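Local coordinates for protein glycerophosphodiester phosphodiesterase (Cytophaga hutchinsonii ATCC 33406, PDB 3CH0) that belongs to the glycerophosphodiester phosphodiesterase family and, in keeping with that family, adopts a TIM-barrel fold, at residues Asn87-Lys99 and Gln107-Glu119. Numbering follows the deposited sequence.
With EDO (1,2-ethanediol), chain G.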
ATOM      1  N   ASN A  87       4.097  18.887  11.412  1.00 16.30           N
ATOM      2  CA  ASN A  87       3.524  19.483  10.227  1.00 16.14           C
ATOM      3  C   ASN A  87       4.220  18.957   8.972  1.00 13.19           C
ATOM      4  O   ASN A  87       5.394  18.583   9.024  1.00 15.73           O
ATOM      5  CB  ASN A  87       3.621  21.015  10.259  1.00 17.32           C
ATOM      6  CG  ASN A  87       2.781  21.601  11.361  1.00 23.72           C
ATOM      7  OD1 ASN A  87       1.651  21.201  11.520  1.00 20.66           O
ATOM      8  ND2 ASN A  87       3.344  22.555  12.136  1.00 23.71           N
ATOM      9  N   TYR A  88       3.489  18.934   7.870  1.00 16.53           N
ATOM     10  CA  TYR A  88       4.086  18.390   6.662  1.00 15.22           C
ATOM     11  C   TYR A  88       5.369  19.171   6.267  1.00 16.59           C
ATOM     12  O   TYR A  88       6.313  18.577   5.741  1.00 15.56           O
ATOM     13  CB  TYR A  88       3.116  18.301   5.512  1.00 14.41           C
ATOM     14  CG  TYR A  88       3.761  17.625   4.335  1.00 14.72           C
ATOM     15  CD1 TYR A  88       4.146  16.285   4.411  1.00 13.92           C
ATOM     16  CD2 TYR A  88       4.070  18.329   3.171  1.00 18.42           C
ATOM     17  CE1 TYR A  88       4.827  15.667   3.382  1.00 13.20           C
ATOM     18  CE2 TYR A  88       4.757  17.718   2.115  1.00 14.05           C
ATOM     19  CZ  TYR A  88       5.108  16.375   2.212  1.00 16.15           C
ATOM     20  OH  TYR A  88       5.780  15.824   1.155  1.00 14.62           O
ATOM     21  N   ALA A  89       5.379  20.484   6.534  1.00 18.64           N
ATOM     22  CA  ALA A  89       6.559  21.298   6.174  1.00 17.81           C
ATOM     23  C   ALA A  89       7.813  20.742   6.800  1.00 17.22           C
ATOM     24  O   ALA A  89       8.889  20.837   6.216  1.00 19.23           O
ATOM     25  CB  ALA A  89       6.348  22.776   6.606  1.00 18.67           C
ATOM     26  N   ASP A  90       7.699  20.112   7.964  1.00 15.23           N
ATOM     27  CA  ASP A  90       8.816  19.477   8.617  1.00 17.32           C
ATOM     28  C   ASP A  90       9.071  18.044   8.154  1.00 17.56           C
ATOM     29  O   ASP A  90      10.222  17.606   8.112  1.00 15.95           O
ATOM     30  CB  ASP A  90       8.688  19.562  10.140  1.00 20.63           C
ATOM     31  CG  ASP A  90       8.566  21.022  10.620  1.00 23.00           C
ATOM     32  OD1 ASP A  90       9.391  21.835  10.152  1.00 25.97           O
ATOM     33  OD2 ASP A  90       7.634  21.357  11.359  1.00 28.21           O
ATOM     34  N   ILE A  91       7.985  17.322   7.870  1.00 15.11           N
ATOM     35  CA  ILE A  91       8.076  15.933   7.407  1.00 15.35           C
ATOM     36  C   ILE A  91       8.873  15.910   6.086  1.00 15.44           C
ATOM     37  O   ILE A  91       9.755  15.063   5.893  1.00 13.53           O
ATOM     38  CB  ILE A  91       6.647  15.328   7.216  1.00 14.23           C
ATOM     39  CG1 ILE A  91       5.995  15.113   8.611  1.00 14.64           C
ATOM     40  CG2 ILE A  91       6.700  14.041   6.350  1.00 14.54           C
ATOM     41  CD1 ILE A  91       4.473  14.809   8.491  1.00 15.67           C
ATOM     42  N   LYS A  92       8.608  16.903   5.241  1.00 15.14           N
ATOM     43  CA  LYS A  92       9.136  16.923   3.858  1.00 15.98           C
ATOM     44  C   LYS A  92      10.656  17.222   3.797  1.00 17.03           C
ATOM     45  O   LYS A  92      11.285  17.114   2.734  1.00 19.41           O
ATOM     46  CB  LYS A  92       8.334  17.884   2.977  1.00 19.95           C
ATOM     47  CG  LYS A  92       8.668  19.349   3.138  1.00 21.46           C
ATOM     48  CD  LYS A  92       7.789  20.220   2.238  1.00 22.67           C
ATOM     49  CE  LYS A  92       8.318  21.665   2.205  1.00 30.48           C
ATOM     50  NZ  LYS A  92       7.547  22.541   1.277  1.00 38.33           N
ATOM     51  N   GLU A  93      11.234  17.563   4.929  1.00 16.43           N
ATOM     52  CA  GLU A  93      12.663  17.840   5.010  1.00 20.26           C
ATOM     53  C   GLU A  93      13.556  16.671   5.330  1.00 19.89           C
ATOM     54  O   GLU A  93      14.783  16.818   5.324  1.00 21.39           O
ATOM     55  CB  GLU A  93      12.915  18.972   6.011  1.00 20.15           C
ATOM     56  CG  GLU A  93      12.248  20.275   5.596  1.00 21.34           C
ATOM     57  CD  GLU A  93      12.681  20.809   4.200  1.00 32.10           C
ATOM     58  OE1 GLU A  93      13.850  20.564   3.800  1.00 34.82           O
ATOM     59  OE2 GLU A  93      11.860  21.460   3.510  1.00 30.83           O
ATOM     60  N   ILE A  94      12.976  15.482   5.535  1.00 14.05           N
ATOM     61  CA  ILE A  94      13.693  14.357   6.098  1.00 13.81           C
ATOM     62  C   ILE A  94      13.904  13.298   4.993  1.00 13.03           C
ATOM     63  O   ILE A  94      12.933  12.825   4.337  1.00 14.67           O
ATOM     64  CB  ILE A  94      12.892  13.758   7.275  1.00 12.66           C
ATOM     65  CG1 ILE A  94      12.812  14.794   8.426  1.00 17.20           C
ATOM     66  CG2 ILE A  94      13.530  12.492   7.756  1.00 13.41           C
ATOM     67  CD1 ILE A  94      11.769  14.541   9.524  1.00 18.22           C
ATOM     68  N   ASP A  95      15.165  12.955   4.744  1.00 11.92           N
ATOM     69  CA  ASP A  95      15.457  11.978   3.746  1.00 10.92           C
ATOM     70  C   ASP A  95      15.046  10.576   4.159  1.00 14.37           C
ATOM     71  O   ASP A  95      15.360  10.134   5.287  1.00 12.76           O
ATOM     72  CB  ASP A  95      16.945  11.984   3.443  1.00 12.33           C
ATOM     73  CG  ASP A  95      17.299  11.018   2.342  1.00 11.37           C
ATOM     74  OD1 ASP A  95      17.245  11.442   1.138  1.00 12.02           O
ATOM     75  OD2 ASP A  95      17.563   9.850   2.619  1.00 12.31           O
ATOM     76  N   VAL A  96      14.366   9.888   3.232  1.00 12.89           N
ATOM     77  CA  VAL A  96      14.013   8.476   3.374  1.00 11.14           C
ATOM     78  C   VAL A  96      14.450   7.636   2.184  1.00 12.09           C
ATOM     79  O   VAL A  96      13.789   6.657   1.802  1.00 11.25           O
ATOM     80  CB  VAL A  96      12.497   8.352   3.634  1.00 11.53           C
ATOM     81  CG1 VAL A  96      12.157   8.947   5.032  1.00 11.90           C
ATOM     82  CG2 VAL A  96      11.712   8.954   2.490  1.00 12.50           C
ATOM     83  N   GLY A  97      15.587   7.993   1.583  1.00 12.39           N
ATOM     84  CA  GLY A  97      16.081   7.218   0.475  1.00 10.07           C
ATOM     85  C   GLY A  97      17.558   6.827   0.428  1.00 12.57           C
ATOM     86  O   GLY A  97      17.964   5.879  -0.260  1.00 11.60           O
HETATM   87  N   MSE A  98      18.373   7.591   1.156  1.00 12.78           N
HETATM   88  CA  MSE A  98      19.817   7.358   1.102  1.00 13.70           C
HETATM   89  C   MSE A  98      20.371   6.317   2.046  1.00 13.42           C
HETATM   90  O   MSE A  98      21.503   5.832   1.880  1.00 14.35           O
HETATM   91  CB  MSE A  98      20.561   8.678   1.366  1.00 13.10           C
HETATM   92  CG  MSE A  98      20.394   9.675   0.274  1.00 13.36           C
HETATM   93 SE   MSE A  98      21.131   9.088  -1.481  0.75 15.16          SE
HETATM   94  CE  MSE A  98      23.020   8.786  -0.963  1.00 20.73           C
ATOM     95  N   LYS A  99      19.618   6.010   3.093  1.00 14.40           N
ATOM     96  CA  LYS A  99      20.039   4.964   4.002  1.00 15.13           C
ATOM     97  C   LYS A  99      19.892   3.580   3.405  1.00 15.34           C
ATOM     98  O   LYS A  99      18.874   3.235   2.830  1.00 15.84           O
ATOM     99  CB  LYS A  99      19.250   5.011   5.315  1.00 17.07           C
ATOM    100  CG  LYS A  99      19.808   4.114   6.411  1.00 15.01           C
ATOM    101  CD  LYS A  99      19.038   4.357   7.701  1.00 16.80           C
ATOM    102  CE  LYS A  99      19.630   3.716   8.937  1.00 22.52           C
ATOM    103  NZ  LYS A  99      18.877   4.174  10.148  1.00 16.07           N
ATOM    104  N   GLN A 107      18.365  -2.057  -3.484  1.00 18.36           N
ATOM    105  CA  GLN A 107      17.619  -0.831  -3.685  1.00 14.81           C
ATOM    106  C   GLN A 107      18.540   0.321  -4.055  1.00 14.97           C
ATOM    107  O   GLN A 107      19.582   0.515  -3.401  1.00 15.64           O
ATOM    108  CB  GLN A 107      16.860  -0.453  -2.429  1.00 13.88           C
ATOM    109  CG  GLN A 107      15.839   0.646  -2.603  1.00 10.95           C
ATOM    110  CD  GLN A 107      15.270   1.030  -1.289  1.00 12.59           C
ATOM    111  OE1 GLN A 107      15.845   1.838  -0.533  1.00 11.90           O
ATOM    112  NE2 GLN A 107      14.116   0.409  -0.971  1.00 11.26           N
ATOM    113  N   LYS A 108      18.114   1.117  -5.025  0.50 12.93           N
ATOM    114  CA  LYS A 108      18.889   2.278  -5.486  0.50 12.29           C
ATOM    115  C   LYS A 108      18.852   3.390  -4.450  0.50 12.67           C
ATOM    116  O   LYS A 108      17.777   3.848  -3.983  0.50  9.97           O
ATOM    117  CB  LYS A 108      18.375   2.793  -6.835  0.50 15.71           C
ATOM    118  CG  LYS A 108      18.948   4.112  -7.266  0.50 15.48           C
ATOM    119  CD  LYS A 108      20.369   3.988  -7.709  0.50 17.97           C
ATOM    120  CE  LYS A 108      20.906   5.378  -8.035  0.50 13.59           C
ATOM    121  NZ  LYS A 108      22.070   5.265  -8.842  0.50 19.92           N
ATOM    122  N   LYS A 109      20.034   3.894  -4.108  1.00 14.17           N
ATOM    123  CA  LYS A 109      20.110   4.967  -3.157  1.00 12.51           C
ATOM    124  C   LYS A 109      20.080   6.283  -3.867  1.00 13.04           C
ATOM    125  O   LYS A 109      21.012   6.626  -4.609  1.00 16.18           O
ATOM    126  CB  LYS A 109      21.392   4.844  -2.289  1.00 14.70           C
ATOM    127  CG  LYS A 109      21.518   3.590  -1.524  1.00 12.90           C
ATOM    128  CD  LYS A 109      20.503   3.514  -0.370  1.00 13.15           C
ATOM    129  CE  LYS A 109      19.222   2.821  -0.789  1.00 12.91           C
ATOM    130  NZ  LYS A 109      18.120   3.091   0.133  1.00 11.59           N
ATOM    131  N   VAL A 110      18.999   7.031  -3.625  1.00 13.49           N
ATOM    132  CA  VAL A 110      18.734   8.348  -4.180  1.00 12.29           C
ATOM    133  C   VAL A 110      18.065   9.208  -3.119  1.00 13.47           C
ATOM    134  O   VAL A 110      17.365   8.689  -2.219  1.00 11.51           O
ATOM    135  CB  VAL A 110      17.823   8.321  -5.430  1.00 13.40           C
ATOM    136  CG1 VAL A 110      18.521   7.600  -6.637  1.00 16.18           C
ATOM    137  CG2 VAL A 110      16.474   7.650  -5.114  1.00 15.93           C
ATOM    138  N   PRO A 111      18.331  10.510  -3.131  1.00 12.47           N
ATOM    139  CA  PRO A 111      17.637  11.422  -2.208  1.00 12.95           C
ATOM    140  C   PRO A 111      16.125  11.332  -2.432  1.00 12.47           C
ATOM    141  O   PRO A 111      15.668  11.343  -3.586  1.00 15.43           O
ATOM    142  CB  PRO A 111      18.156  12.825  -2.598  1.00 14.95           C
ATOM    143  CG  PRO A 111      19.475  12.535  -3.265  1.00 18.64           C
ATOM    144  CD  PRO A 111      19.286  11.228  -4.015  1.00 15.99           C
ATOM    145  N   ALA A 112      15.356  11.173  -1.337  1.00 12.44           N
ATOM    146  CA  ALA A 112      13.915  11.133  -1.449  1.00 11.68           C
ATOM    147  C   ALA A 112      13.289  11.556  -0.173  1.00 12.22           C
ATOM    148  O   ALA A 112      13.908  11.400   0.875  1.00 12.52           O
ATOM    149  CB  ALA A 112      13.473   9.713  -1.822  1.00 11.92           C
ATOM    150  N   VAL A 113      12.084  12.093  -0.279  1.00 12.09           N
ATOM    151  CA  VAL A 113      11.305  12.446   0.887  1.00 12.50           C
ATOM    152  C   VAL A 113       9.945  11.789   0.808  1.00 11.00           C
ATOM    153  O   VAL A 113       9.564  11.268  -0.218  1.00 10.56           O
ATOM    154  CB  VAL A 113      11.206  13.973   1.079  1.00 14.42           C
ATOM    155  CG1 VAL A 113      12.651  14.567   1.134  1.00 13.49           C
ATOM    156  CG2 VAL A 113      10.349  14.624  -0.041  1.00 12.81           C
ATOM    157  N   LYS A 114       9.226  11.804   1.928  1.00 11.85           N
ATOM    158  CA  LYS A 114       7.835  11.319   1.933  1.00 12.55           C
ATOM    159  C   LYS A 114       6.929  12.331   1.279  1.00 12.09           C
ATOM    160  O   LYS A 114       6.836  13.494   1.764  1.00 10.34           O
ATOM    161  CB  LYS A 114       7.374  11.103   3.384  1.00 11.67           C
ATOM    162  CG  LYS A 114       8.169  10.062   4.129  1.00 12.56           C
ATOM    163  CD  LYS A 114       7.597   9.803   5.523  1.00 11.89           C
ATOM    164  CE  LYS A 114       8.302   8.717   6.278  1.00 13.11           C
ATOM    165  NZ  LYS A 114       8.040   7.339   5.846  1.00 10.49           N
ATOM    166  N   PRO A 115       6.274  11.939   0.165  1.00  9.99           N
ATOM    167  CA  PRO A 115       5.423  12.891  -0.579  1.00  9.53           C
ATOM    168  C   PRO A 115       4.007  12.960  -0.013  1.00 12.62           C
ATOM    169  O   PRO A 115       3.537  12.038   0.650  1.00 13.55           O
ATOM    170  CB  PRO A 115       5.419  12.302  -1.991  1.00 13.67           C
ATOM    171  CG  PRO A 115       5.450  10.777  -1.712  1.00 12.09           C
ATOM    172  CD  PRO A 115       6.291  10.604  -0.480  1.00 11.06           C
ATOM    173  N   LEU A 116       3.296  14.018  -0.363  1.00 11.32           N
ATOM    174  CA  LEU A 116       1.882  14.060  -0.168  1.00 13.08           C
ATOM    175  C   LEU A 116       1.200  13.077  -1.131  1.00 11.81           C
ATOM    176  O   LEU A 116       1.590  12.867  -2.319  1.00 11.94           O
ATOM    177  CB  LEU A 116       1.349  15.461  -0.457  1.00 13.55           C
ATOM    178  CG  LEU A 116       1.818  16.552   0.487  1.00 16.12           C
ATOM    179  CD1 LEU A 116       1.548  17.927  -0.114  1.00 18.68           C
ATOM    180  CD2 LEU A 116       1.126  16.420   1.832  1.00 15.88           C
ATOM    181  N   PHE A 117       0.086  12.526  -0.655  1.00 11.61           N
ATOM    182  CA  PHE A 117      -0.796  11.736  -1.468  1.00 10.38           C
ATOM    183  C   PHE A 117      -1.203  12.507  -2.753  1.00 11.66           C
ATOM    184  O   PHE A 117      -1.221  11.985  -3.856  1.00 11.62           O
ATOM    185  CB  PHE A 117      -2.053  11.371  -0.637  1.00 10.20           C
ATOM    186  CG  PHE A 117      -3.093  10.491  -1.304  1.00 11.30           C
ATOM    187  CD1 PHE A 117      -2.818   9.495  -2.215  1.00 11.13           C
ATOM    188  CD2 PHE A 117      -4.427  10.625  -0.903  1.00 10.56           C
ATOM    189  CE1 PHE A 117      -3.850   8.698  -2.723  1.00 10.68           C
ATOM    190  CE2 PHE A 117      -5.441   9.809  -1.384  1.00 11.51           C
ATOM    191  CZ  PHE A 117      -5.154   8.877  -2.311  1.00 13.89           C
ATOM    192  N   ARG A 118      -1.521  13.792  -2.578  1.00 12.38           N
ATOM    193  CA  ARG A 118      -1.887  14.637  -3.710  1.00 14.17           C
ATOM    194  C   ARG A 118      -0.782  14.654  -4.782  1.00 11.40           C
ATOM    195  O   ARG A 118      -1.108  14.658  -5.956  1.00 13.21           O
ATOM    196  CB  ARG A 118      -2.209  16.059  -3.235  1.00 15.28           C
ATOM    197  CG  ARG A 118      -2.830  16.926  -4.342  1.00 21.38           C
ATOM    198  CD  ARG A 118      -3.137  18.275  -3.750  1.00 22.96           C
ATOM    199  NE  ARG A 118      -4.278  18.180  -2.847  1.00 28.82           N
ATOM    200  CZ  ARG A 118      -4.789  19.201  -2.164  1.00 34.33           C
ATOM    201  NH1 ARG A 118      -4.315  20.453  -2.305  1.00 29.59           N
ATOM    202  NH2 ARG A 118      -5.809  18.972  -1.360  1.00 31.49           N
ATOM    203  N   GLU A 119       0.494  14.686  -4.399  0.50 12.87           N
ATOM    204  CA  GLU A 119       1.563  14.702  -5.405  0.50 14.15           C
ATOM    205  C   GLU A 119       1.627  13.386  -6.126  0.50 12.67           C
ATOM    206  O   GLU A 119       1.753  13.333  -7.348  0.50 10.84           O
ATOM    207  CB  GLU A 119       2.921  15.006  -4.797  0.50 15.20           C
ATOM    208  CG  GLU A 119       4.013  15.079  -5.873  0.50 15.19           C
ATOM    209  CD  GLU A 119       5.374  15.475  -5.359  0.50 19.63           C
ATOM    210  OE1 GLU A 119       5.548  15.593  -4.123  0.50 20.10           O
ATOM    211  OE2 GLU A 119       6.289  15.653  -6.219  0.50 17.17           O
TER
HETATM  212  C1  EDO G 277      17.783  15.211   5.545  1.00 41.62           C
HETATM  213  O1  EDO G 277      17.163  14.347   6.523  1.00 31.49           O
HETATM  214  C2  EDO G 277      18.814  16.184   6.135  1.00 45.83           C
HETATM  215  O2  EDO G 277      19.108  17.281   5.233  1.00 45.00           O
HETATM  216  O   HOH W   1      10.249  12.757   4.402  1.00 11.76           O
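L116 lays its CD2 over the centre of one face of the Y88 ring, 3.7 Å from the centroid and nearly on the ring normal, a CH-pi contact, while K114 O sits in plane at the ring's edge. There it takes the Y88 hydroxyl on a lone pair, OH to O 2.6 Å; the ring reaches it with CG anti to the backbone N (chi1 -175°). The contact exemplifies two parts of one TIM-barrel excursion packing on each other: between barrel strands 39-46 and 132-137 the chain passes through helix 88-91 and, heading for helix 117-127, comes back alongside that path. At the turn from I91 to I94, a water donates to I91 O and I94 O and accepts from K114 N. The K114 side chain crosses V96 at about a right angle and carries its NZ on to S55.

The D95 carboxylate divides its work. OD2 accepts from G97 N, closing an Asx turn, and from M98 N on its syn lone pair, extending it to an Asx motif, whereas OD1 is met by A112 N from above the carboxylate plane at 3.1 Å. V96 N returns a nearly straight bond to A112 O, 2.8 Å long, so both polar backbone atoms of A112 are engaged. G97 CA lies 3.3 Å from V110 O. The selenium of M98, a selenomethionine, rests 3.8 Å from P111 CD. K109, bent at chi2 and chi3, curls its amine back: NZ donates to G97 O and K99 O, each from above the carbonyl plane, and to Q107 OE1 in plane at 2.7 Å.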